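Long-range contact in uncharacterized conserved protein (Staphylococcus epidermidis, PDB 3FRM), which is of unknown function but carries a C-terminal GNAT-family domain and may therefore be an acetyltransferase: residues A[46-58]-A[82-95]. Numbering follows the deposited sequence.
Sequences TMPTMNQWLKDIE and IDEVLLEKIRELGF
Trp53 lays its six-membered ring across Ile90, whose CG1 sits 4.0 Å from the ring centroid in a CH-pi contact. Two neighbouring helices, 50-66 and 84-92, pack here against the mixed beta sheet of what is probably an acetyltransferase-like (GNAT) fold. The axes of 50-58 and 84-92 approach to 10.1 Å and run in roughly the same direction, at 32°. The indole reaches the second helix because CG is anti to the backbone N (chi1 -175°). Ile57 CD1 lies over the opposite face, toward the rim. The benzo edge of Trp53 points at the face of Phe95 in a T-shaped pair, with planes at 63°. Leu86 CD1 meets the ring obliquely, 3.6 Å from Trp53 CE3. Trp53 also touches Ile249 of strand 241-251 and pairs edge-to-face with Phe74 of strand 72-75. Toward the outer side, the aliphatic part of Lys89 runs between Trp53, Leu54 and Met50. Its chain bends at chi2 and chi3, and its NZ forms a salt bridge with Glu92. No hydrogen bond joins the two segments. Met50 and Met47 are selenomethionines. Met50 SE rests 3.6 Å from Lys89 CD, and Met50 CE touches Val85 CG1. At the N-terminal end, Met47 CE packs 3.5 Å from Ile82 CA.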
loop_
_atom_site.group_PDB
_atom_site.type_symbol
_atom_site.label_atom_id
_atom_site.label_comp_id
_atom_site.label_asym_id
_atom_site.label_seq_id
_atom_site.Cartn_x
_atom_site.Cartn_y
_atom_site.Cartn_z
ATOM N N THR A 46 20.237 7.976 15.268
ATOM C CA THR A 46 20.583 9.197 14.528
ATOM C C THR A 46 21.191 8.874 13.154
ATOM O O THR A 46 21.857 7.885 12.983
ATOM C CB THR A 46 21.494 10.124 15.333
ATOM O OG1 THR A 46 22.603 9.349 15.804
ATOM C CG2 THR A 46 20.745 10.675 16.525
HETATM N N MSE A 47 20.941 9.739 12.189
HETATM C CA MSE A 47 21.437 9.613 10.822
HETATM C C MSE A 47 22.935 9.559 10.683
HETATM O O MSE A 47 23.606 10.529 10.980
HETATM C CB MSE A 47 20.976 10.816 9.992
HETATM C CG MSE A 47 19.660 10.607 9.300
HETATM SE SE MSE A 47 19.694 9.258 7.831
HETATM C CE MSE A 47 17.775 9.513 7.437
ATOM N N PRO A 48 23.460 8.443 10.182
ATOM C CA PRO A 48 24.872 8.374 9.868
ATOM C C PRO A 48 25.193 9.285 8.681
ATOM O O PRO A 48 24.360 9.435 7.818
ATOM C CB PRO A 48 25.063 6.900 9.467
ATOM C CG PRO A 48 23.757 6.460 8.938
ATOM C CD PRO A 48 22.747 7.210 9.802
ATOM N N THR A 49 26.367 9.898 8.621
ATOM C CA THR A 49 26.827 10.397 7.342
ATOM C C THR A 49 27.145 9.186 6.466
ATOM O O THR A 49 27.274 8.029 6.940
ATOM C CB THR A 49 28.130 11.150 7.447
ATOM O OG1 THR A 49 29.210 10.209 7.572
ATOM C CG2 THR A 49 28.114 12.086 8.613
HETATM N N MSE A 50 27.288 9.473 5.181
HETATM C CA MSE A 50 27.670 8.513 4.189
HETATM C C MSE A 50 28.889 7.753 4.627
HETATM O O MSE A 50 28.881 6.542 4.537
HETATM C CB MSE A 50 27.900 9.210 2.867
HETATM C CG MSE A 50 27.570 8.369 1.661
HETATM SE SE MSE A 50 29.198 7.914 0.713
HETATM C CE MSE A 50 29.542 9.420 -0.487
ATOM N N ASN A 51 29.908 8.444 5.140
ATOM C CA ASN A 51 31.178 7.811 5.586
ATOM C C ASN A 51 31.017 6.906 6.787
ATOM O O ASN A 51 31.598 5.851 6.826
ATOM C CB ASN A 51 32.208 8.877 5.957
ATOM C CG ASN A 51 32.622 9.721 4.777
ATOM O OD1 ASN A 51 32.817 9.202 3.682
ATOM N ND2 ASN A 51 32.796 11.042 4.998
ATOM N N GLN A 52 30.245 7.372 7.771
ATOM C CA GLN A 52 29.826 6.566 8.897
ATOM C C GLN A 52 29.169 5.290 8.399
ATOM O O GLN A 52 29.533 4.202 8.823
ATOM C CB GLN A 52 28.773 7.298 9.710
ATOM C CG GLN A 52 29.165 7.744 11.075
ATOM C CD GLN A 52 29.879 6.714 11.954
ATOM O OE1 GLN A 52 30.407 7.081 12.999
ATOM N NE2 GLN A 52 29.893 5.452 11.559
ATOM N N TRP A 53 28.199 5.442 7.501
ATOM C CA TRP A 53 27.454 4.301 6.979
ATOM C C TRP A 53 28.350 3.245 6.361
ATOM O O TRP A 53 28.080 2.047 6.521
ATOM C CB TRP A 53 26.306 4.717 6.000
ATOM C CG TRP A 53 25.461 3.520 5.563
ATOM C CD1 TRP A 53 24.666 2.742 6.375
ATOM C CD2 TRP A 53 25.373 2.937 4.248
ATOM N NE1 TRP A 53 24.086 1.731 5.642
ATOM C CE2 TRP A 53 24.494 1.832 4.339
ATOM C CE3 TRP A 53 25.918 3.263 3.003
ATOM C CZ2 TRP A 53 24.177 1.015 3.239
ATOM C CZ3 TRP A 53 25.592 2.471 1.902
ATOM C CH2 TRP A 53 24.709 1.345 2.033
ATOM N N LEU A 54 29.415 3.679 5.684
ATOM C CA LEU A 54 30.398 2.742 5.070
ATOM C C LEU A 54 31.134 1.899 6.097
ATOM O O LEU A 54 31.357 0.668 5.925
ATOM C CB LEU A 54 31.431 3.522 4.250
ATOM C CG LEU A 54 31.204 3.628 2.746
ATOM C CD1 LEU A 54 29.776 3.389 2.310
ATOM C CD2 LEU A 54 31.723 4.974 2.211
ATOM N N LYS A 55 31.525 2.599 7.161
ATOM C CA LYS A 55 32.148 1.989 8.312
ATOM C C LYS A 55 31.187 1.021 8.983
ATOM O O LYS A 55 31.612 -0.053 9.370
ATOM C CB LYS A 55 32.618 3.071 9.286
ATOM C CG LYS A 55 33.950 3.716 8.887
ATOM C CD LYS A 55 34.149 5.056 9.532
ATOM C CE LYS A 55 35.271 5.795 8.820
ATOM N NZ LYS A 55 35.144 7.307 8.948
ATOM N N ASP A 56 29.897 1.360 9.036
ATOM C CA ASP A 56 28.903 0.532 9.714
ATOM C C ASP A 56 28.602 -0.705 8.863
ATOM O O ASP A 56 28.328 -1.801 9.379
ATOM C CB ASP A 56 27.629 1.320 9.979
ATOM C CG ASP A 56 27.842 2.531 10.909
ATOM O OD1 ASP A 56 28.833 2.592 11.659
ATOM O OD2 ASP A 56 26.967 3.426 10.924
ATOM N N ILE A 57 28.693 -0.542 7.549
ATOM C CA ILE A 57 28.621 -1.704 6.661
ATOM C C ILE A 57 29.650 -2.728 6.998
ATOM O O ILE A 57 29.365 -3.933 6.965
ATOM C CB ILE A 57 28.778 -1.316 5.199
ATOM C CG1 ILE A 57 27.396 -0.992 4.654
ATOM C CG2 ILE A 57 29.343 -2.467 4.359
ATOM C CD1 ILE A 57 27.423 0.072 3.608
ATOM N N GLU A 58 30.850 -2.258 7.323
ATOM C CA GLU A 58 31.992 -3.172 7.501
ATOM C C GLU A 58 31.867 -3.970 8.793
ATOM O O GLU A 58 31.931 -5.156 8.763
ATOM C CB GLU A 58 33.314 -2.415 7.438
ATOM C CG GLU A 58 33.684 -1.922 6.048
ATOM C CD GLU A 58 33.608 -3.045 4.999
ATOM O OE1 GLU A 58 34.279 -4.106 5.152
ATOM O OE2 GLU A 58 32.859 -2.862 4.008
ATOM N N ILE A 82 16.418 10.479 4.142
ATOM C CA ILE A 82 17.858 10.212 3.971
ATOM C C ILE A 82 18.507 11.175 2.972
ATOM O O ILE A 82 17.923 11.511 1.946
ATOM C CB ILE A 82 18.030 8.793 3.432
ATOM C CG1 ILE A 82 17.180 7.833 4.245
ATOM C CG2 ILE A 82 19.462 8.316 3.459
ATOM C CD1 ILE A 82 17.266 6.357 3.696
ATOM N N ASP A 83 19.718 11.620 3.248
ATOM C CA ASP A 83 20.300 12.582 2.333
ATOM C C ASP A 83 20.562 11.930 0.972
ATOM O O ASP A 83 20.781 10.708 0.864
ATOM C CB ASP A 83 21.576 13.206 2.894
ATOM C CG ASP A 83 22.188 14.200 1.936
ATOM O OD1 ASP A 83 23.121 13.791 1.210
ATOM O OD2 ASP A 83 21.694 15.378 1.851
ATOM N N GLU A 84 20.509 12.753 -0.062
ATOM C CA GLU A 84 20.748 12.325 -1.419
ATOM C C GLU A 84 22.042 11.500 -1.593
ATOM O O GLU A 84 22.056 10.414 -2.195
ATOM C CB GLU A 84 20.817 13.537 -2.332
ATOM C CG GLU A 84 20.895 13.111 -3.789
ATOM C CD GLU A 84 21.603 14.126 -4.652
ATOM O OE1 GLU A 84 21.124 15.305 -4.700
ATOM O OE2 GLU A 84 22.625 13.728 -5.287
ATOM N N VAL A 85 23.110 12.015 -1.026
ATOM C CA VAL A 85 24.410 11.440 -1.212
ATOM C C VAL A 85 24.467 9.991 -0.678
ATOM O O VAL A 85 25.102 9.081 -1.315
ATOM C CB VAL A 85 25.450 12.344 -0.590
ATOM C CG1 VAL A 85 26.845 11.738 -0.772
ATOM C CG2 VAL A 85 25.356 13.753 -1.236
ATOM N N LEU A 86 23.750 9.771 0.436
ATOM C CA LEU A 86 23.709 8.476 1.073
ATOM C C LEU A 86 22.737 7.554 0.319
ATOM O O LEU A 86 23.001 6.348 0.158
ATOM C CB LEU A 86 23.344 8.642 2.549
ATOM C CG LEU A 86 23.007 7.360 3.336
ATOM C CD1 LEU A 86 24.151 6.419 3.286
ATOM C CD2 LEU A 86 22.667 7.640 4.769
ATOM N N LEU A 87 21.597 8.100 -0.135
ATOM C CA LEU A 87 20.697 7.320 -0.976
ATOM C C LEU A 87 21.501 6.808 -2.146
ATOM O O LEU A 87 21.414 5.632 -2.493
ATOM C CB LEU A 87 19.553 8.144 -1.521
ATOM C CG LEU A 87 18.353 8.330 -0.571
ATOM C CD1 LEU A 87 17.400 9.411 -1.150
ATOM C CD2 LEU A 87 17.625 7.004 -0.282
ATOM N N GLU A 88 22.276 7.702 -2.739
ATOM C CA GLU A 88 22.998 7.391 -3.927
ATOM C C GLU A 88 23.953 6.240 -3.671
ATOM O O GLU A 88 24.018 5.297 -4.460
ATOM C CB GLU A 88 23.747 8.619 -4.415
ATOM C CG GLU A 88 24.112 8.457 -5.845
ATOM C CD GLU A 88 25.381 9.212 -6.199
ATOM O OE1 GLU A 88 25.842 9.152 -7.375
ATOM O OE2 GLU A 88 25.911 9.899 -5.291
ATOM N N LYS A 89 24.640 6.264 -2.548
ATOM C CA LYS A 89 25.488 5.154 -2.201
ATOM C C LYS A 89 24.701 3.830 -2.011
ATOM O O LYS A 89 25.139 2.740 -2.481
ATOM C CB LYS A 89 26.247 5.468 -0.933
ATOM C CG LYS A 89 27.274 4.405 -0.600
ATOM C CD LYS A 89 28.651 4.805 -1.070
ATOM C CE LYS A 89 28.734 4.916 -2.542
ATOM N NZ LYS A 89 29.889 5.776 -2.839
ATOM N N ILE A 90 23.570 3.959 -1.298
ATOM C CA ILE A 90 22.691 2.859 -1.008
ATOM C C ILE A 90 22.277 2.154 -2.273
ATOM O O ILE A 90 22.376 0.920 -2.354
ATOM C CB ILE A 90 21.422 3.306 -0.186
ATOM C CG1 ILE A 90 21.790 3.545 1.279
ATOM C CG2 ILE A 90 20.361 2.225 -0.195
ATOM C CD1 ILE A 90 20.813 4.425 2.024
ATOM N N ARG A 91 21.793 2.909 -3.255
ATOM C CA ARG A 91 21.490 2.316 -4.558
ATOM C C ARG A 91 22.721 1.656 -5.179
ATOM O O ARG A 91 22.633 0.544 -5.603
ATOM C CB ARG A 91 20.860 3.318 -5.531
ATOM C CG ARG A 91 19.334 3.221 -5.533
ATOM C CD ARG A 91 18.661 4.592 -5.579
ATOM N NE ARG A 91 19.517 5.522 -6.314
ATOM C CZ ARG A 91 19.654 6.815 -6.025
ATOM N NH1 ARG A 91 18.967 7.330 -5.004
ATOM N NH2 ARG A 91 20.495 7.571 -6.744
ATOM N N GLU A 92 23.870 2.312 -5.165
ATOM C CA GLU A 92 25.104 1.757 -5.825
ATOM C C GLU A 92 25.583 0.471 -5.196
ATOM O O GLU A 92 26.222 -0.345 -5.854
ATOM C CB GLU A 92 26.231 2.805 -5.804
ATOM C CG GLU A 92 27.582 2.372 -6.321
ATOM C CD GLU A 92 28.728 3.295 -5.864
ATOM O OE1 GLU A 92 29.858 2.786 -5.677
ATOM O OE2 GLU A 92 28.509 4.523 -5.675
ATOM N N LEU A 93 25.290 0.261 -3.922
ATOM C CA LEU A 93 25.746 -0.970 -3.289
ATOM C C LEU A 93 24.693 -2.115 -3.396
ATOM O O LEU A 93 24.861 -3.211 -2.839
ATOM C CB LEU A 93 26.192 -0.672 -1.848
ATOM C CG LEU A 93 27.489 0.171 -1.728
ATOM C CD1 LEU A 93 27.765 0.350 -0.269
ATOM C CD2 LEU A 93 28.746 -0.476 -2.431
ATOM N N GLY A 94 23.623 -1.854 -4.138
ATOM C CA GLY A 94 22.659 -2.859 -4.460
ATOM C C GLY A 94 21.724 -3.199 -3.310
ATOM O O GLY A 94 21.429 -4.400 -3.103
ATOM N N PHE A 95 21.289 -2.191 -2.537
ATOM C CA PHE A 95 20.292 -2.391 -1.457
ATOM C C PHE A 95 18.898 -2.182 -1.994
ATOM O O PHE A 95 18.735 -1.447 -2.938
ATOM C CB PHE A 95 20.485 -1.377 -0.294
ATOM C CG PHE A 95 21.537 -1.772 0.697
ATOM C CD1 PHE A 95 21.173 -2.335 1.909
ATOM C CD2 PHE A 95 22.901 -1.654 0.376
ATOM C CE1 PHE A 95 22.147 -2.760 2.826
ATOM C CE2 PHE A 95 23.922 -2.080 1.285
ATOM C CZ PHE A 95 23.546 -2.620 2.519
#